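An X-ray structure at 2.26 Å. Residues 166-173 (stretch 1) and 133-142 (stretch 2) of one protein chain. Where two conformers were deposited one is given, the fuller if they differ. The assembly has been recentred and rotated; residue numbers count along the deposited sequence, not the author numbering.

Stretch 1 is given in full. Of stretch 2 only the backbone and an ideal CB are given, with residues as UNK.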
# COMPACT_ATOMS: atom_id res chain seq x y z
N ASP A 166 -5.37 11.00 4.60
CA ASP A 166 -4.99 12.24 5.31
C ASP A 166 -5.85 12.49 6.54
O ASP A 166 -5.33 12.93 7.56
CB ASP A 166 -5.10 13.46 4.38
CG ASP A 166 -3.78 13.91 3.77
OD1 ASP A 166 -3.01 13.03 3.30
OD2 ASP A 166 -3.55 15.12 3.70
N ARG A 167 -7.17 12.23 6.45
CA ARG A 167 -8.12 12.45 7.55
C ARG A 167 -7.82 11.53 8.73
O ARG A 167 -7.86 11.99 9.87
CB ARG A 167 -9.56 12.24 7.05
CG ARG A 167 -10.63 12.52 8.09
CD ARG A 167 -12.00 12.30 7.52
NE ARG A 167 -12.42 13.42 6.67
CZ ARG A 167 -13.48 13.43 5.87
NH1 ARG A 167 -14.27 12.37 5.78
NH2 ARG A 167 -13.74 14.49 5.13
N ILE A 168 -7.51 10.25 8.49
CA ILE A 168 -7.18 9.31 9.58
C ILE A 168 -5.78 9.66 10.15
O ILE A 168 -5.69 9.90 11.35
CB ILE A 168 -7.29 7.82 9.16
CG1 ILE A 168 -8.75 7.47 8.79
CG2 ILE A 168 -6.80 6.90 10.29
CD1 ILE A 168 -8.82 6.29 7.77
N ALA A 169 -4.73 9.75 9.31
CA ALA A 169 -3.35 10.03 9.74
C ALA A 169 -3.22 11.30 10.57
O ALA A 169 -2.44 11.31 11.53
CB ALA A 169 -2.43 10.11 8.53
N SER A 170 -3.97 12.36 10.22
CA SER A 170 -3.93 13.66 10.91
C SER A 170 -4.41 13.59 12.39
O SER A 170 -4.09 14.48 13.18
CB SER A 170 -4.72 14.71 10.12
OG SER A 170 -6.11 14.44 10.14
N ARG A 171 -5.10 12.48 12.79
CA ARG A 171 -5.57 12.22 14.15
C ARG A 171 -4.45 11.71 15.07
O ARG A 171 -4.66 11.62 16.27
CB ARG A 171 -6.71 11.20 14.15
CG ARG A 171 -7.96 11.64 13.38
CD ARG A 171 -8.54 12.92 13.95
NE ARG A 171 -9.86 13.22 13.39
CZ ARG A 171 -11.01 13.00 14.02
NH1 ARG A 171 -11.01 12.51 15.25
NH2 ARG A 171 -12.16 13.29 13.43
N PHE A 172 -3.27 11.41 14.53
CA PHE A 172 -2.17 10.86 15.32
C PHE A 172 -0.98 11.83 15.42
O PHE A 172 0.04 11.51 16.03
CB PHE A 172 -1.75 9.51 14.71
CG PHE A 172 -2.87 8.50 14.71
CD1 PHE A 172 -3.07 7.66 15.80
CD2 PHE A 172 -3.73 8.39 13.62
CE1 PHE A 172 -4.13 6.75 15.82
CE2 PHE A 172 -4.78 7.47 13.64
CZ PHE A 172 -4.97 6.64 14.73
N LEU A 173 -1.15 13.04 14.89
CA LEU A 173 -0.12 14.08 14.87
C LEU A 173 -0.21 14.99 16.08
O LEU A 173 -1.30 15.29 16.55
CB LEU A 173 -0.27 14.92 13.59
CG LEU A 173 0.62 14.53 12.39
CD1 LEU A 173 0.33 13.12 11.90
CD2 LEU A 173 0.40 15.48 11.27
N UNK A 133 -15.88 9.42 8.24
CA UNK A 133 -16.16 10.82 8.58
C UNK A 133 -15.47 11.22 9.87
O UNK A 133 -14.90 10.37 10.57
CB UNK A 133 -17.67 11.05 8.70
N UNK A 134 -15.50 12.53 10.18
CA UNK A 134 -14.88 13.10 11.39
C UNK A 134 -15.57 12.59 12.66
O UNK A 134 -14.89 12.33 13.65
CB UNK A 134 -14.94 14.63 11.35
N UNK A 135 -16.91 12.43 12.62
CA UNK A 135 -17.70 11.92 13.75
C UNK A 135 -17.40 10.44 13.96
O UNK A 135 -17.18 10.04 15.09
CB UNK A 135 -19.20 12.13 13.51
N UNK A 136 -17.31 9.65 12.87
CA UNK A 136 -16.92 8.23 12.92
C UNK A 136 -15.65 8.04 13.74
O UNK A 136 -15.61 7.21 14.67
CB UNK A 136 -16.71 7.68 11.51
N UNK A 137 -14.61 8.85 13.42
CA UNK A 137 -13.32 8.81 14.11
C UNK A 137 -13.46 9.23 15.57
O UNK A 137 -12.95 8.52 16.43
CB UNK A 137 -12.31 9.71 13.40
N UNK A 138 -14.17 10.34 15.86
CA UNK A 138 -14.38 10.81 17.23
C UNK A 138 -15.09 9.76 18.10
O UNK A 138 -14.69 9.57 19.25
CB UNK A 138 -15.19 12.11 17.21
N UNK A 139 -16.10 9.07 17.54
CA UNK A 139 -16.86 8.03 18.25
C UNK A 139 -16.03 6.78 18.52
O UNK A 139 -16.13 6.20 19.61
CB UNK A 139 -18.10 7.65 17.44
N UNK A 140 -15.18 6.38 17.55
CA UNK A 140 -14.30 5.23 17.68
C UNK A 140 -13.28 5.51 18.80
O UNK A 140 -13.11 4.68 19.69
CB UNK A 140 -13.60 4.93 16.35
N UNK A 141 -12.66 6.69 18.79
CA UNK A 141 -11.69 7.09 19.81
C UNK A 141 -12.35 7.18 21.19
O UNK A 141 -11.75 6.70 22.15
CB UNK A 141 -11.05 8.43 19.44
N UNK A 142 -13.59 7.71 21.28
CA UNK A 142 -14.30 7.81 22.58
C UNK A 142 -14.62 6.39 23.14
O UNK A 142 -14.50 6.16 24.35
CB UNK A 142 -15.59 8.62 22.42

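Position 133 lies just before the helix, with phi/psi of -89/170, the N-cap place. Its CA-to-CB bond points away from stretch 1, and the ideal CB, 4.7 Å from Arg 167 NH1, has room, so small capping residues such as Ser, Asp, Asn or Gly would all suit. It is Gly 133, whose CA lies 3.7 Å from Arg 167 NH1.

At 134 the bond runs sideways, yet the ideal CB is 3.7 Å from Arg 171 NH2 and 5.4 Å from Arg 167 CD. Two arginines nearby favour an acid, or an amide as a neutral alternative. Glu 134 brings its end nearer and forms two salt bridges: OE1 accepts from Arg 171 NH2 at 2.9 Å with an N-H...O angle of 174°, and OE2 lies 3.4 Å from Arg 167 NE. The backbone contributes too, since Glu 134 O accepts from Arg 171 NH2 at 2.9 Å. Water 1 donates to Glu 134 OE1 and Arg 167 O and accepts from Arg 171 NE, each at 2.8 Å.

At 135 the bond points away and at 136 sideways, with nothing of stretch 1 within 5.5 Å of either ideal CB; polar residues would fit both. They are Asn 135 and Asn 136, the latter's OD1 accepting from Gly 133 N at 2.8 Å.

The bond at 137 points toward stretch 1, its ideal CB 3.6 Å from Arg 171 NH2, with the aliphatic parts of Arg 167 and Ile 168 beyond. Leu, Ile or Met could use this surface. Leu 137 lays CB over one face of the Arg 171 guanidinium, 3.6 Å from Arg 171 CZ. Its CD1 is 3.9 Å from Arg 167 CG and its CD2 4.1 Å from Ile 168 CG1.

At 138 the bond is sideways and the ideal CB is 4.6 Å from Arg 171 NH1, so a short acceptor, Asp or Asn, could reach. Asp 138 does: OD1 accepts from Arg 171 NH1 at 2.7 Å in a salt bridge, near the guanidinium plane.

Position 139 is out of reach and tolerant; it holds Tyr 139. At 140 the bond points toward stretch 1, but the ideal CB has nothing of it within 5.5 Å, so several side chains would do; Met 140, a selenomethionine, makes no contact.

The bond at 141 points toward stretch 1, equally distant, so a long apolar or aromatic residue would be needed to reach Arg 171 and Phe 172. Phe 141 directs its edge to the Phe 172 face (centroids 5.7 Å, planes 79°), and its CE2 lies 3.7 Å from Arg 171 CB. Position 142, out of reach, leaves the choice open; it is Ala 142.

Stretch 2 133-142: GENNLDYMFA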
# COMPACT_ATOMS: atom_id res chain seq x y z
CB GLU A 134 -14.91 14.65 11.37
CG GLU A 134 -14.24 15.30 10.16
CD GLU A 134 -12.73 15.21 10.02
OE1 GLU A 134 -12.05 14.54 10.84
OE2 GLU A 134 -12.21 15.82 9.05
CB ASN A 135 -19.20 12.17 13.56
CG ASN A 135 -19.60 13.63 13.63
OD1 ASN A 135 -18.96 14.46 14.25
ND2 ASN A 135 -20.69 13.98 13.02
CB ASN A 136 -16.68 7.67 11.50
CG ASN A 136 -17.86 7.52 10.62
OD1 ASN A 136 -17.72 7.58 9.40
ND2 ASN A 136 -19.05 7.25 11.20
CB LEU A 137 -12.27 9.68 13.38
CG LEU A 137 -11.74 9.09 12.07
CD1 LEU A 137 -11.16 10.19 11.17
CD2 LEU A 137 -10.74 7.93 12.31
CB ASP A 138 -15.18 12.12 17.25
CG ASP A 138 -14.37 13.36 16.89
OD1 ASP A 138 -13.14 13.23 16.68
OD2 ASP A 138 -14.98 14.45 16.79
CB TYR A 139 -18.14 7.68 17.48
CG TYR A 139 -19.26 8.62 17.83
CD1 TYR A 139 -19.85 8.60 19.10
CD2 TYR A 139 -19.72 9.57 16.92
CE1 TYR A 139 -20.85 9.51 19.45
CE2 TYR A 139 -20.74 10.47 17.26
CZ TYR A 139 -21.30 10.43 18.52
OH TYR A 139 -22.32 11.27 18.87
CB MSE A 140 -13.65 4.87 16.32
CG MSE A 140 -12.62 3.73 16.36
SE MSE A 140 -10.84 4.42 16.84
CE MSE A 140 -10.47 5.49 15.17
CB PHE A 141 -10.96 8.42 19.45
CG PHE A 141 -9.95 8.32 18.31
CD1 PHE A 141 -9.03 7.27 18.24
CD2 PHE A 141 -9.89 9.31 17.33
CE1 PHE A 141 -8.09 7.20 17.20
CE2 PHE A 141 -8.96 9.23 16.29
CZ PHE A 141 -8.07 8.17 16.22
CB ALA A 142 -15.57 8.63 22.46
O HOH W 1 -9.26 14.18 10.78
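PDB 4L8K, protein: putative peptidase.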